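Local coordinates for centrosome-associated zinc finger protein CP190 (Drosophila melanogaster, PDB 6ER1) that organises chromatin domains and insulator boundaries, recruited by insulator DNA-binding proteins, and forms homodimers through its N-terminal BTB domain, at residues 35-40 and 47-52; 40-45 and 77-82; 56-61 and 113-118. One frame throughout, in Å; residues are numbered along the deposited sequence.

How the interactions relate
All three contacts lie within the N-terminal BTB/POZ domain, and no ligand site is involved. Interactions 1 and 2, with centres about 14 Å apart, share Gln40, where the hairpin of interaction 1 runs into the turn used by interaction 2; Leu39 CD2 also packs at 3.7 Å on Met77 CE. Phe61 reaches from interaction 3 to interaction 1, with CE1 at 3.8 Å from Leu39 CD1. The centres of interactions 2 and 3 are about 18 Å apart, yet Phe81 joins them, its CE1 at 3.8 Å from Met115 SD. Glu80 OE2 and Glu114 OE2 approach to 2.9 Å, consistent with a shared proton. Interactions 1 and 3 both touch the second subunit.

Interaction 1: residues 35-40 and 47-52; sequences CDLTLQ and LKVHRL
Leu47 pairs with Leu39 in the antiparallel beta hairpin of the BTB/POZ fold; the axes of the short strand segments run at 154°, and Leu39 N donates to Leu47 O at 2.9 Å while Leu47 N returns a bond to Leu39 O. The next pair, Lys48 with Thr38, is non-hydrogen-bonded and turns to the other face of the sheet, where the extended lysine chain lies alongside the threonine. Val49 comes back to the face of Leu37 and Leu39, its CG2 against Leu37 CB, and helix 83-95 covers it through Val90 and Tyr94. Its carbonyl oxygen takes two donors, Asp36 N at 3.0 Å and Leu37 N at 3.3 Å, which is the evidence for a classic beta bulge. His50, at the N-cap position of helix 51-57, presents one ring face to Cys35, whose SG lies 3.9 Å from the centroid of the His50 ring. Bonds from its two ring nitrogens to Tyr94 OH and Asp33 O fix the ring's rotation. Arg51 N then gives a nearly straight bond (172°) to the syn lone pair of Asp36 OD1, 2.8 Å away. For this, Asp36 CG sits between its own backbone N and carbonyl carbon (chi1 56°). The Arg51 guanidinium makes a long salt bridge, Asp36 OD2 to Arg51 NH1 3.7 Å; its stronger partner is Glu65, bound through NE. An alanine in place of Asp36 would probably leave the first amide of helix 51-57 without its carboxylate acceptor and Arg51 without this second charge. Arg51 also packs on Tyr34 of the second subunit. Water 1 donates to Asp36 OD2 and accepts from Leu52 N at 3.0 Å.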
loop_
_atom_site.group_PDB
_atom_site.type_symbol
_atom_site.label_atom_id
_atom_site.label_comp_id
_atom_site.label_asym_id
_atom_site.label_seq_id
_atom_site.Cartn_x
_atom_site.Cartn_y
_atom_site.Cartn_z
ATOM N N CYS A 35 -4.343 4.751 -7.815
ATOM C CA CYS A 35 -3.149 5.589 -7.951
ATOM C C CYS A 35 -3.493 7.034 -7.582
ATOM O O CYS A 35 -4.614 7.507 -7.825
ATOM C CB CYS A 35 -2.532 5.473 -9.325
ATOM S SG CYS A 35 -1.763 3.867 -9.646
ATOM N N ASP A 36 -2.555 7.707 -6.937
ATOM C CA ASP A 36 -2.807 9.046 -6.419
ATOM C C ASP A 36 -1.702 10.014 -6.693
ATOM O O ASP A 36 -1.725 11.136 -6.188
ATOM C CB ASP A 36 -3.113 8.985 -4.916
ATOM C CG ASP A 36 -2.033 8.310 -4.128
ATOM O OD1 ASP A 36 -0.942 8.029 -4.652
ATOM O OD2 ASP A 36 -2.269 8.041 -2.947
ATOM N N LEU A 37 -0.789 9.616 -7.576
ATOM C CA LEU A 37 0.333 10.457 -7.976
ATOM C C LEU A 37 0.677 10.122 -9.426
ATOM O O LEU A 37 0.908 8.944 -9.756
ATOM C CB LEU A 37 1.524 10.222 -7.078
ATOM C CG LEU A 37 2.817 10.962 -7.404
ATOM C CD1 LEU A 37 2.652 12.464 -7.525
ATOM C CD2 LEU A 37 3.880 10.627 -6.375
ATOM N N THR A 38 0.706 11.141 -10.299
ATOM C CA THR A 38 1.024 10.977 -11.694
ATOM C C THR A 38 2.344 11.672 -11.944
ATOM O O THR A 38 2.464 12.886 -11.700
ATOM C CB THR A 38 -0.083 11.544 -12.593
ATOM O OG1 THR A 38 -1.318 10.862 -12.313
ATOM C CG2 THR A 38 0.236 11.395 -14.078
ATOM N N LEU A 39 3.331 10.898 -12.413
ATOM C CA LEU A 39 4.655 11.421 -12.745
ATOM C C LEU A 39 4.707 11.699 -14.228
ATOM O O LEU A 39 4.333 10.846 -15.034
ATOM C CB LEU A 39 5.738 10.406 -12.411
ATOM C CG LEU A 39 5.636 9.769 -11.028
ATOM C CD1 LEU A 39 6.707 8.740 -10.843
ATOM C CD2 LEU A 39 5.710 10.812 -9.934
ATOM N N GLN A 40 5.159 12.885 -14.606
ATOM C CA GLN A 40 5.249 13.267 -16.011
ATOM C C GLN A 40 6.682 13.518 -16.454
ATOM O O GLN A 40 7.390 14.328 -15.816
ATOM C CB GLN A 40 4.353 14.468 -16.299
ATOM C CG GLN A 40 4.327 14.812 -17.793
ATOM C CD GLN A 40 3.198 15.724 -18.158
ATOM O OE1 GLN A 40 2.059 15.500 -17.768
ATOM N NE2 GLN A 40 3.505 16.765 -18.924
ATOM N N LEU A 47 3.596 8.139 -15.731
ATOM C CA LEU A 47 3.612 6.914 -14.936
ATOM C C LEU A 47 2.774 7.185 -13.680
ATOM O O LEU A 47 3.094 8.092 -12.895
ATOM C CB LEU A 47 5.037 6.555 -14.539
ATOM C CG LEU A 47 5.257 5.301 -13.700
ATOM C CD1 LEU A 47 4.698 4.068 -14.383
ATOM C CD2 LEU A 47 6.700 5.108 -13.313
ATOM N N LYS A 48 1.714 6.407 -13.491
ATOM C CA LYS A 48 0.821 6.561 -12.327
ATOM C C LYS A 48 1.194 5.593 -11.229
ATOM O O LYS A 48 1.364 4.402 -11.495
ATOM C CB LYS A 48 -0.627 6.362 -12.731
ATOM C CG LYS A 48 -1.063 7.449 -13.696
ATOM C CD LYS A 48 -2.489 7.391 -14.168
ATOM C CE LYS A 48 -2.754 8.628 -15.039
ATOM N NZ LYS A 48 -4.148 8.724 -15.546
ATOM N N VAL A 49 1.299 6.094 -9.998
ATOM C CA VAL A 49 1.840 5.322 -8.906
ATOM C C VAL A 49 0.985 5.593 -7.646
ATOM O O VAL A 49 0.095 6.446 -7.625
ATOM C CB VAL A 49 3.331 5.695 -8.668
ATOM C CG1 VAL A 49 4.180 5.407 -9.875
ATOM C CG2 VAL A 49 3.479 7.155 -8.265
ATOM N N HIS A 50 1.344 4.890 -6.584
ATOM C CA HIS A 50 0.784 5.068 -5.223
ATOM C C HIS A 50 1.800 5.749 -4.351
ATOM O O HIS A 50 2.875 5.197 -4.115
ATOM C CB HIS A 50 0.412 3.734 -4.613
ATOM C CG HIS A 50 -0.539 2.923 -5.427
ATOM N ND1 HIS A 50 -0.102 1.954 -6.317
ATOM C CD2 HIS A 50 -1.890 2.950 -5.537
ATOM C CE1 HIS A 50 -1.137 1.406 -6.914
ATOM N NE2 HIS A 50 -2.239 1.995 -6.470
ATOM N N ARG A 51 1.461 6.926 -3.840
ATOM C CA ARG A 51 2.349 7.701 -2.979
ATOM C C ARG A 51 2.913 6.868 -1.831
ATOM O O ARG A 51 4.120 6.965 -1.555
ATOM C CB ARG A 51 1.627 8.919 -2.464
ATOM C CG ARG A 51 2.513 9.991 -1.913
ATOM C CD ARG A 51 1.688 11.207 -1.469
ATOM N NE ARG A 51 1.326 12.029 -2.632
ATOM C CZ ARG A 51 0.127 12.112 -3.196
ATOM N NH1 ARG A 51 -0.909 11.429 -2.726
ATOM N NH2 ARG A 51 -0.048 12.902 -4.261
ATOM N N LEU A 52 2.058 6.060 -1.184
ATOM C CA LEU A 52 2.499 5.305 -0.032
ATOM C C LEU A 52 3.533 4.262 -0.390
ATOM O O LEU A 52 4.404 3.958 0.451
ATOM C CB LEU A 52 1.309 4.727 0.691
ATOM C CG LEU A 52 0.593 3.464 0.283
ATOM C CD1 LEU A 52 1.449 2.234 0.568
ATOM C CD2 LEU A 52 -0.723 3.298 1.024
HETATM O O HOH W 1 -0.886 6.224 -1.671
HETATM O O HOH W 2 -1.326 9.579 -0.471
#

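Interaction 2: residues 40-45 and 77-82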
loop_
_atom_site.group_PDB
_atom_site.type_symbol
_atom_site.label_atom_id
_atom_site.label_comp_id
_atom_site.label_asym_id
_atom_site.label_seq_id
_atom_site.Cartn_x
_atom_site.Cartn_y
_atom_site.Cartn_z
ATOM N N GLN A 40 5.159 12.885 -14.606
ATOM C CA GLN A 40 5.249 13.267 -16.011
ATOM C C GLN A 40 6.682 13.518 -16.454
ATOM O O GLN A 40 7.390 14.328 -15.816
ATOM C CB GLN A 40 4.353 14.468 -16.299
ATOM C CG GLN A 40 4.327 14.812 -17.793
ATOM C CD GLN A 40 3.198 15.724 -18.158
ATOM O OE1 GLN A 40 2.059 15.500 -17.768
ATOM N NE2 GLN A 40 3.505 16.765 -18.924
ATOM N N PHE A 41 7.059 12.860 -17.562
ATOM C CA PHE A 41 8.386 12.958 -18.145
ATOM C C PHE A 41 8.482 14.054 -19.214
ATOM O O PHE A 41 7.461 14.606 -19.644
ATOM C CB PHE A 41 8.832 11.570 -18.611
ATOM C CG PHE A 41 8.826 10.558 -17.515
ATOM C CD1 PHE A 41 9.728 10.659 -16.481
ATOM C CD2 PHE A 41 7.937 9.511 -17.521
ATOM C CE1 PHE A 41 9.737 9.724 -15.457
ATOM C CE2 PHE A 41 7.945 8.565 -16.533
ATOM C CZ PHE A 41 8.844 8.666 -15.475
ATOM N N ARG A 42 9.702 14.366 -19.634
ATOM C CA ARG A 42 9.952 15.464 -20.584
ATOM C C ARG A 42 9.256 15.226 -21.920
ATOM O O ARG A 42 8.812 16.189 -22.576
ATOM C CB ARG A 42 11.457 15.687 -20.805
ATOM C CG ARG A 42 12.183 16.301 -19.612
ATOM C CD ARG A 42 13.626 16.690 -19.967
ATOM N NE ARG A 42 13.674 17.892 -20.796
ATOM C CZ ARG A 42 14.801 18.469 -21.219
ATOM N NH1 ARG A 42 14.740 19.548 -21.981
ATOM N NH2 ARG A 42 15.995 17.982 -20.887
ATOM N N ASP A 43 9.138 13.944 -22.305
ATOM C CA ASP A 43 8.444 13.551 -23.551
ATOM C C ASP A 43 6.882 13.542 -23.430
ATOM O O ASP A 43 6.176 13.150 -24.375
ATOM C CB ASP A 43 9.018 12.180 -24.052
ATOM C CG ASP A 43 8.727 10.992 -23.107
ATOM O OD1 ASP A 43 8.018 11.184 -22.105
ATOM O OD2 ASP A 43 9.196 9.857 -23.451
ATOM N N ASN A 44 6.376 13.973 -22.269
ATOM C CA ASN A 44 4.942 14.090 -21.902
ATOM C C ASN A 44 4.304 12.756 -21.525
ATOM O O ASN A 44 3.116 12.722 -21.187
ATOM C CB ASN A 44 4.080 14.867 -22.919
ATOM C CG ASN A 44 4.609 16.265 -23.195
ATOM O OD1 ASN A 44 5.024 16.993 -22.286
ATOM N ND2 ASN A 44 4.599 16.648 -24.461
ATOM N N SER A 45 5.084 11.669 -21.509
ATOM C CA SER A 45 4.568 10.378 -21.055
ATOM C C SER A 45 4.410 10.413 -19.527
ATOM O O SER A 45 4.982 11.268 -18.838
ATOM C CB SER A 45 5.460 9.215 -21.480
ATOM O OG SER A 45 6.715 9.261 -20.856
ATOM N N MET A 77 8.581 15.815 -13.547
ATOM C CA MET A 77 9.832 15.268 -13.053
ATOM C C MET A 77 11.021 16.151 -13.447
ATOM O O MET A 77 11.043 16.697 -14.546
ATOM C CB MET A 77 10.058 13.871 -13.631
ATOM C CG MET A 77 9.079 12.835 -13.082
ATOM S SD MET A 77 9.115 12.578 -11.302
ATOM C CE MET A 77 7.926 13.743 -10.676
ATOM N N PRO A 78 12.008 16.291 -12.567
ATOM C CA PRO A 78 13.215 17.013 -12.926
ATOM C C PRO A 78 14.008 16.388 -14.075
ATOM O O PRO A 78 13.870 15.202 -14.380
ATOM C CB PRO A 78 14.034 17.026 -11.641
ATOM C CG PRO A 78 13.267 16.303 -10.623
ATOM C CD PRO A 78 12.037 15.754 -11.198
ATOM N N ASN A 79 14.839 17.204 -14.715
ATOM C CA ASN A 79 15.624 16.748 -15.874
ATOM C C ASN A 79 16.528 15.570 -15.576
ATOM O O ASN A 79 16.703 14.701 -16.439
ATOM C CB ASN A 79 16.451 17.894 -16.417
ATOM C CG ASN A 79 15.599 18.968 -17.033
ATOM O OD1 ASN A 79 14.469 18.727 -17.455
ATOM N ND2 ASN A 79 16.147 20.168 -17.105
ATOM N N GLU A 80 17.028 15.493 -14.342
ATOM C CA GLU A 80 17.922 14.392 -13.963
ATOM C C GLU A 80 17.197 13.137 -13.519
ATOM O O GLU A 80 17.871 12.172 -13.144
ATOM C CB GLU A 80 18.908 14.794 -12.837
ATOM C CG GLU A 80 18.339 14.953 -11.405
ATOM C CD GLU A 80 17.823 16.344 -11.134
ATOM O OE1 GLU A 80 17.437 17.048 -12.115
ATOM O OE2 GLU A 80 17.784 16.707 -9.946
ATOM N N PHE A 81 15.855 13.127 -13.567
ATOM C CA PHE A 81 15.081 12.044 -12.979
ATOM C C PHE A 81 13.977 11.657 -13.949
ATOM O O PHE A 81 12.797 11.933 -13.765
ATOM C CB PHE A 81 14.528 12.529 -11.617
ATOM C CG PHE A 81 14.018 11.451 -10.707
ATOM C CD1 PHE A 81 14.858 10.487 -10.210
ATOM C CD2 PHE A 81 12.694 11.470 -10.267
ATOM C CE1 PHE A 81 14.415 9.541 -9.293
ATOM C CE2 PHE A 81 12.252 10.531 -9.345
ATOM C CZ PHE A 81 13.102 9.549 -8.875
ATOM N N GLN A 82 14.414 11.076 -15.075
ATOM C CA GLN A 82 13.513 10.684 -16.170
ATOM C C GLN A 82 13.301 9.196 -16.205
ATOM O O GLN A 82 13.726 8.441 -15.295
ATOM C CB GLN A 82 14.077 11.243 -17.497
ATOM C CG GLN A 82 14.094 12.750 -17.464
ATOM C CD GLN A 82 12.691 13.354 -17.569
ATOM O OE1 GLN A 82 11.927 13.031 -18.509
ATOM N NE2 GLN A 82 12.359 14.279 -16.675
HETATM O O HOH W 3 9.661 15.793 -16.729
HETATM O O HOH W 4 11.418 12.077 -21.226
#
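The side chains of Phe41 and Gln82 run alongside each other with opposite sense, ring and amide planes 81° apart. Starting at the root of the phenylalanine, Phe41 CB rests 3.4 Å from Gln82 OE1. Further out, Phe41 CD1 lies 3.8 Å from Gln82 CA. Phe41 CE1 is 4.0 Å from Met77 CG and also meets the backbone of Gln82. Phe81 O approaches the same ring at its edge, near the plane. On the other side of the ring CE2 meets Leu47 CB, and the ring also packs on Ala83 and Val86 of helix 83-95. Gln82 OE1 is gripped more firmly than by this packing: Arg42 N donates to it at 2.8 Å and 173°. The bend at chi2 (-72°) sets CD of Gln82, and Gln82 NE2 donates to Pro78 O at 2.9 Å. Water 3 joins Gln40 O, Met77 O and Gln82 NE2, and so bridges the two backbones beside the direct bond from Met77 N to Gln40 O, 3.0 Å long. Two type I beta turns, Phe41 to Asn44 and Pro78 to Phe81, are thus tied together where the parallel neighbours 37-40 and 74-76 of the BTB sheet end.

Interaction 3: residues 56-61 and 113-118; sequences ACTDYF and KEMNMT
The junction between helices 51-57 and 60-67 packs against the C-terminal end of helix 105-115, chiefly through Tyr60 and Met115. Met115 crosses the tyrosine at about a right angle and lays CG over one ring face, 4.0 Å from the Tyr60 centroid and offset toward the rim, a CH-pi contact. Its sulfur is further off and oblique. The chain's bend at chi3 (75°) carries Met115 CE inward, to 3.9 Å from both Thr58 CG2 and Phe61 CE2. At the ring's polar end Tyr60 OH donates to Glu114 OE2 at 2.8 Å, arriving above the carboxylate plane (36° out of it). Glu114 OE2 also lies close to Glu80, in the loop before helix 83-95. Helix 105-115 ends here in a Schellman motif, with Asn116 at positive phi, while the opposing junction is shaped by an ST turn: Tyr60 N donates to Thr58 OG1 at 3.0 Å. Water 6 links the end of helix 105-115 to the junction before helix 60-67, donating to Met115 O at 2.6 Å and accepting from Asp59 N. The touch of Met117 CE on Cys57 CB holds for one of two conformers of the methionine and is therefore doubtful. Cys57 in turn packs on Trp17 of the second subunit, and Met117 on Ile89, Phe92 and Met93 of helix 83-95.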
loop_
_atom_site.group_PDB
_atom_site.type_symbol
_atom_site.label_atom_id
_atom_site.label_comp_id
_atom_site.label_asym_id
_atom_site.label_seq_id
_atom_site.Cartn_x
_atom_site.Cartn_y
_atom_site.Cartn_z
ATOM N N ALA A 56 7.523 4.271 1.231
ATOM C CA ALA A 56 8.119 3.187 2.047
ATOM C C ALA A 56 9.640 3.106 1.872
ATOM O O ALA A 56 10.330 2.603 2.755
ATOM C CB ALA A 56 7.507 1.865 1.675
ATOM N N CYS A 57 10.095 3.543 0.687
ATOM C CA CYS A 57 11.531 3.459 0.320
ATOM C C CYS A 57 12.306 4.741 0.382
ATOM O O CYS A 57 13.569 4.723 0.454
ATOM C CB CYS A 57 11.729 2.892 -1.088
ATOM S SG CYS A 57 11.347 1.142 -1.183
ATOM N N THR A 58 11.605 5.855 0.263
ATOM C CA THR A 58 12.287 7.151 0.104
ATOM C C THR A 58 11.392 8.309 0.511
ATOM O O THR A 58 10.175 8.183 0.456
ATOM C CB THR A 58 12.743 7.343 -1.367
ATOM O OG1 THR A 58 13.587 8.497 -1.504
ATOM C CG2 THR A 58 11.546 7.425 -2.323
ATOM N N ASP A 59 11.988 9.447 0.829
ATOM C CA ASP A 59 11.229 10.710 0.924
ATOM C C ASP A 59 11.445 11.639 -0.294
ATOM O O ASP A 59 10.911 12.742 -0.348
ATOM C CB ASP A 59 11.555 11.464 2.205
ATOM C CG ASP A 59 10.974 10.789 3.420
ATOM O OD1 ASP A 59 9.750 10.564 3.379
ATOM O OD2 ASP A 59 11.759 10.462 4.334
ATOM N N TYR A 60 12.147 11.152 -1.300
ATOM C CA TYR A 60 12.482 12.012 -2.451
ATOM C C TYR A 60 11.245 12.453 -3.219
ATOM O O TYR A 60 11.152 13.593 -3.660
ATOM C CB TYR A 60 13.435 11.296 -3.331
ATOM C CG TYR A 60 13.989 12.124 -4.468
ATOM C CD1 TYR A 60 14.993 13.075 -4.276
ATOM C CD2 TYR A 60 13.543 11.893 -5.766
ATOM C CE1 TYR A 60 15.536 13.785 -5.360
ATOM C CE2 TYR A 60 14.101 12.542 -6.854
ATOM C CZ TYR A 60 15.077 13.484 -6.664
ATOM O OH TYR A 60 15.567 14.144 -7.778
ATOM N N PHE A 61 10.288 11.541 -3.435
ATOM C CA PHE A 61 9.070 11.946 -4.120
ATOM C C PHE A 61 8.276 12.971 -3.286
ATOM O O PHE A 61 7.671 13.861 -3.859
ATOM C CB PHE A 61 8.220 10.756 -4.529
ATOM C CG PHE A 61 8.807 9.949 -5.656
ATOM C CD1 PHE A 61 8.505 10.282 -6.942
ATOM C CD2 PHE A 61 9.640 8.861 -5.435
ATOM C CE1 PHE A 61 9.012 9.554 -7.974
ATOM C CE2 PHE A 61 10.176 8.139 -6.488
ATOM C CZ PHE A 61 9.824 8.491 -7.736
ATOM N N LYS A 113 21.630 7.510 -4.575
ATOM C CA LYS A 113 22.324 8.407 -3.644
ATOM C C LYS A 113 21.674 9.741 -3.594
ATOM O O LYS A 113 21.451 10.322 -2.431
ATOM C CB LYS A 113 23.838 8.545 -3.960
ATOM C CG LYS A 113 24.663 7.308 -3.707
ATOM C CD LYS A 113 26.107 7.557 -4.132
ATOM C CE LYS A 113 27.135 6.532 -3.646
ATOM N NZ LYS A 113 28.106 6.905 -2.599
ATOM N N GLU A 114 21.194 10.337 -4.641
ATOM C CA GLU A 114 20.503 11.602 -4.633
ATOM C C GLU A 114 19.183 11.481 -3.855
ATOM O O GLU A 114 18.799 12.491 -3.202
ATOM C CB GLU A 114 20.232 12.027 -6.122
ATOM C CG GLU A 114 19.333 13.246 -6.299
ATOM C CD GLU A 114 19.261 13.879 -7.666
ATOM O OE1 GLU A 114 20.224 13.677 -8.421
ATOM O OE2 GLU A 114 18.271 14.650 -7.949
ATOM N N MET A 115 18.533 10.362 -3.924
ATOM C CA MET A 115 17.236 10.118 -3.289
ATOM C C MET A 115 17.439 9.723 -1.823
ATOM O O MET A 115 16.444 9.722 -1.080
ATOM C CB MET A 115 16.500 8.959 -3.928
ATOM C CG MET A 115 16.133 9.175 -5.386
ATOM S SD MET A 115 15.450 7.671 -6.140
ATOM C CE MET A 115 13.863 7.702 -5.394
ATOM N N ASN A 116 18.635 9.375 -1.452
ATOM C CA ASN A 116 18.983 8.680 -0.191
ATOM C C ASN A 116 18.131 7.488 -0.051
ATOM O O ASN A 116 17.581 7.185 1.068
ATOM C CB ASN A 116 18.950 9.569 1.063
ATOM C CG ASN A 116 19.759 8.940 2.145
ATOM O OD1 ASN A 116 20.861 8.445 1.940
ATOM N ND2 ASN A 116 19.144 8.906 3.390
ATOM N N MET A 117 17.900 6.682 -1.043
ATOM C CA MET A 117 17.106 5.504 -1.015
ATOM C C MET A 117 17.933 4.359 -0.517
ATOM O O MET A 117 18.448 3.500 -1.242
ATOM C CB MET A 117 16.489 5.209 -2.393
ATOM C CG MET A 117 15.508 4.085 -2.411
ATOM S SD MET A 117 14.707 4.026 -4.040
ATOM C CE MET A 117 13.870 2.481 -3.945
ATOM N N THR A 118 18.046 4.277 0.826
ATOM C CA THR A 118 18.926 3.367 1.469
ATOM C C THR A 118 18.762 1.913 1.053
ATOM O O THR A 118 19.767 1.188 0.856
ATOM C CB THR A 118 18.721 3.501 3.021
ATOM O OG1 THR A 118 18.891 4.887 3.355
ATOM C CG2 THR A 118 19.712 2.663 3.793
HETATM O O HOH W 5 15.572 5.888 2.836
HETATM O O HOH W 6 14.984 9.246 1.052
#